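PDB 2B4W: uncharacterized protein from Leishmania major, which is of unknown function but belongs to the DUF1861 family, grouped with the beta-fructosidase clan, and so may be related to beta-propeller enzymes acting on carbohydrates. Local coordinates for residues A7-A10 and N11-V14; V49-R52 and D53-A56. All coordinates share one frame; numbering follows the deposited sequence.

Contact 1. Residues A7-A10 and N11-V14; sequences AFEA and NKRV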
# COMPACT_ATOMS: atom_id res chain seq x y z
N ALA A 7 -14.67 14.56 -11.99
CA ALA A 7 -14.72 15.69 -11.05
C ALA A 7 -13.35 15.86 -10.40
O ALA A 7 -12.83 16.98 -10.36
CB ALA A 7 -15.81 15.48 -10.03
N PHE A 8 -12.77 14.76 -9.92
CA PHE A 8 -11.46 14.85 -9.27
C PHE A 8 -10.44 15.53 -10.18
O PHE A 8 -9.82 16.51 -9.79
CB PHE A 8 -10.89 13.49 -8.85
CG PHE A 8 -9.50 13.57 -8.22
CD1 PHE A 8 -9.35 13.90 -6.88
CD2 PHE A 8 -8.35 13.31 -8.94
CE1 PHE A 8 -8.10 13.97 -6.30
CE2 PHE A 8 -7.08 13.37 -8.37
CZ PHE A 8 -6.96 13.69 -7.04
N GLU A 9 -10.28 14.98 -11.38
CA GLU A 9 -9.36 15.57 -12.34
C GLU A 9 -9.55 17.08 -12.51
O GLU A 9 -8.57 17.79 -12.74
CB GLU A 9 -9.53 14.93 -13.72
CG GLU A 9 -9.29 13.44 -13.74
CD GLU A 9 -7.84 13.06 -13.59
OE1 GLU A 9 -6.91 13.86 -13.78
OE2 GLU A 9 -7.63 11.87 -13.26
N ALA A 10 -10.78 17.52 -12.40
CA ALA A 10 -11.15 18.91 -12.55
C ALA A 10 -10.82 19.71 -11.30
O ALA A 10 -10.40 20.87 -11.35
CB ALA A 10 -12.64 19.01 -12.86
N ASN A 11 -11.02 19.05 -10.16
CA ASN A 11 -10.85 19.71 -8.88
C ASN A 11 -9.58 19.32 -8.14
O ASN A 11 -9.45 19.61 -6.94
CB ASN A 11 -12.09 19.36 -8.03
CG ASN A 11 -13.32 20.08 -8.56
OD1 ASN A 11 -13.29 21.30 -8.72
ND2 ASN A 11 -14.38 19.32 -8.84
N LYS A 12 -8.60 18.67 -8.76
CA LYS A 12 -7.53 18.12 -7.92
C LYS A 12 -6.66 19.19 -7.27
O LYS A 12 -6.45 20.31 -7.73
CB LYS A 12 -6.72 17.12 -8.73
CG LYS A 12 -6.04 17.68 -9.96
CD LYS A 12 -5.40 16.56 -10.79
CE LYS A 12 -4.99 17.11 -12.15
NZ LYS A 12 -3.87 16.32 -12.75
N ARG A 13 -6.14 18.83 -6.09
CA ARG A 13 -5.41 19.80 -5.26
C ARG A 13 -4.11 19.18 -4.77
O ARG A 13 -4.02 18.49 -3.76
CB ARG A 13 -6.31 20.26 -4.12
CG ARG A 13 -5.90 21.53 -3.42
CD ARG A 13 -6.66 21.85 -2.15
NE ARG A 13 -8.08 21.97 -2.27
CZ ARG A 13 -9.07 21.33 -1.67
NH1 ARG A 13 -8.86 20.39 -0.77
NH2 ARG A 13 -10.32 21.65 -1.98
N VAL A 14 -3.07 19.43 -5.56
CA VAL A 14 -1.74 18.87 -5.47
C VAL A 14 -0.71 19.98 -5.27
O VAL A 14 -0.70 20.90 -6.08
CB VAL A 14 -1.35 18.11 -6.75
CG1 VAL A 14 -0.07 17.31 -6.57
CG2 VAL A 14 -2.50 17.21 -7.17
O HOH W 1 -7.86 21.44 -9.74
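Phe-8 and Lys-12, one turn apart where helix 3-11 gives way to the loop before strand 16-23, meet through carbon. CB of Lys-12 lies over one face of the Phe-8 ring, shifted toward the rim, in a CH-pi contact in which CE2 of Phe-8 is 3.8 Å from that CB. The two side chains cross at about a right angle. A chi1 of 177° sets CG of Phe-8 opposite the backbone N and beside the carbonyl carbon, and brings the ring under CB of Lys-12.

Backbone bonds close the helix. Asn-11 N donates to Ala-7 O at 2.8 Å, and more weakly to Phe-8 O, where the angle at the hydrogen is only 120°. A water donates to Ala-10 O, in the last turn, at 3.1 Å and to Lys-12 O, in the loop, at 2.7 Å, bridging the helix end and the chain that leaves it.

Between Glu-9 and Lys-12 charge acts at longer range. The extended Lys-12 chain passes Glu-9 O, with CE 3.7 Å from it, and NZ stops 4.0 Å from Glu-9 OE1, beyond a salt bridge. Ser-248 OG hydrogen-bonds Glu-9 OE1 and, weakly, Lys-12 NZ, while Glu-9 OE2 forms a salt bridge with Lys-5 NZ and a hydrogen bond with Thr-246 OG1. These bonds join the helix end to Thr-246 and Ser-248; with two lysines nearby the carboxylate is probably stabilised as the anion.

Contact 2. Residues V49-R52 and D53-A56; sequences VEKR and DIWA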
# COMPACT_ATOMS: atom_id res chain seq x y z
N VAL A 49 10.71 -4.68 -8.02
CA VAL A 49 11.71 -4.59 -9.05
C VAL A 49 11.48 -5.64 -10.14
O VAL A 49 11.50 -6.85 -9.96
CB VAL A 49 13.12 -4.74 -8.45
CG1 VAL A 49 14.17 -4.37 -9.48
CG2 VAL A 49 13.20 -3.86 -7.22
N GLU A 50 11.25 -5.12 -11.35
CA GLU A 50 10.91 -5.94 -12.49
C GLU A 50 11.26 -5.18 -13.77
O GLU A 50 11.13 -3.96 -13.86
CB GLU A 50 9.45 -6.33 -12.38
CG GLU A 50 8.84 -7.10 -13.55
CD GLU A 50 7.37 -7.36 -13.28
OE1 GLU A 50 6.55 -6.47 -13.53
OE2 GLU A 50 7.02 -8.45 -12.80
N LYS A 51 11.72 -5.96 -14.73
CA LYS A 51 11.97 -5.60 -16.11
C LYS A 51 10.70 -5.11 -16.77
O LYS A 51 9.62 -5.69 -16.66
CB LYS A 51 12.54 -6.82 -16.86
CG LYS A 51 14.05 -6.76 -17.02
CD LYS A 51 14.62 -7.72 -18.04
CE LYS A 51 13.98 -7.77 -19.41
NZ LYS A 51 14.86 -7.52 -20.59
N ARG A 52 10.80 -3.98 -17.48
CA ARG A 52 9.57 -3.45 -18.03
C ARG A 52 8.94 -4.36 -19.09
O ARG A 52 7.71 -4.40 -19.22
CB ARG A 52 9.76 -2.06 -18.66
CG ARG A 52 8.33 -1.52 -18.83
CD ARG A 52 8.26 -0.11 -19.30
NE ARG A 52 8.90 0.85 -18.42
CZ ARG A 52 9.20 2.09 -18.76
NH1 ARG A 52 8.90 2.53 -19.98
NH2 ARG A 52 9.79 2.87 -17.87
N ASP A 53 9.78 -5.07 -19.84
CA ASP A 53 9.18 -5.87 -20.92
C ASP A 53 8.84 -7.29 -20.52
O ASP A 53 8.76 -8.16 -21.40
CB ASP A 53 10.13 -5.92 -22.12
CG ASP A 53 11.51 -6.39 -21.70
OD1 ASP A 53 11.60 -6.88 -20.55
OD2 ASP A 53 12.46 -6.27 -22.49
N ILE A 54 8.61 -7.58 -19.25
CA ILE A 54 8.13 -8.92 -18.89
C ILE A 54 7.22 -8.86 -17.67
O ILE A 54 7.33 -7.95 -16.85
CB ILE A 54 9.33 -9.85 -18.65
CG1 ILE A 54 9.14 -10.95 -17.61
CG2 ILE A 54 10.56 -9.02 -18.31
CD1 ILE A 54 9.70 -12.31 -17.97
N TRP A 55 6.32 -9.83 -17.57
CA TRP A 55 5.32 -9.93 -16.52
C TRP A 55 5.58 -11.08 -15.56
O TRP A 55 6.24 -12.08 -15.82
CB TRP A 55 3.94 -10.05 -17.21
CG TRP A 55 3.66 -8.76 -17.93
CD1 TRP A 55 4.23 -8.31 -19.09
CD2 TRP A 55 2.75 -7.74 -17.52
NE1 TRP A 55 3.73 -7.07 -19.42
CE2 TRP A 55 2.81 -6.70 -18.47
CE3 TRP A 55 1.89 -7.61 -16.43
CZ2 TRP A 55 2.04 -5.54 -18.37
CZ3 TRP A 55 1.12 -6.47 -16.34
CH2 TRP A 55 1.20 -5.44 -17.30
N ALA A 56 5.04 -10.92 -14.35
CA ALA A 56 5.21 -11.88 -13.28
C ALA A 56 6.67 -12.31 -13.07
O ALA A 56 6.84 -13.51 -12.84
CB ALA A 56 4.37 -13.14 -13.50
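The Glu-50 carboxylate turns one face to Ile-54 O, which stands above it 3.6 Å from CD of Glu-50; no atom of 53-56 lies over the other face. Lys-256 NZ, bonded to Glu-50 OE1 and weakly to Ile-54 O, probably offsets the repulsion between these acceptors. Ala-56 N approaches from that same side, tilted out of the carboxylate plane and 3.5 Å from Glu-50 OE2. Tyr-31 OH also bonds to OE1, and Ala-57 N to OE2. The second carboxylate, of Asp-53, receives Lys-51 NZ in a salt bridge 3.3 Å from OD2; the hydrogen bond is weak and the detailed geometry here doubtful. The indole of Trp-55 makes a cation-pi contact with Lys-256.

Lys-51 to Ile-54 form a type I beta turn at the start of the connection between antiparallel strands 42-50 and 59-67. Ile-54 N donates to Lys-51 O at 3.4 Å, nearly straight (164°) but weak by its length. Lys-256 NZ also bonds to Lys-51 O. CG2 of Ile-54 is modelled 3.3 Å from CB of Lys-51, nearer than carbons normally pack, while Arg-52 NE forms a salt bridge with Asp-29 OD2.

Contact 1 comes first along the chain, at the end of helix 3-11, and contact 2 follows at the end of strand 42-50. Their centres are about 31 Å apart and their nearest atoms about 20 Å, so they do not touch. They are nevertheless joined through one mixed sheet: the loop of contact 1 runs into strand 16-23, and contact 2 begins the link from strand 42-50 to strand 59-67, another member of that sheet. Both also lean on the long connection between strands 238-245 and 264-271, contact 1 through Thr-246, Ser-248 and Cys-249, contact 2 through Lys-256. The same later segment therefore contacts the chain at two separated surface points of an otherwise largely beta protein.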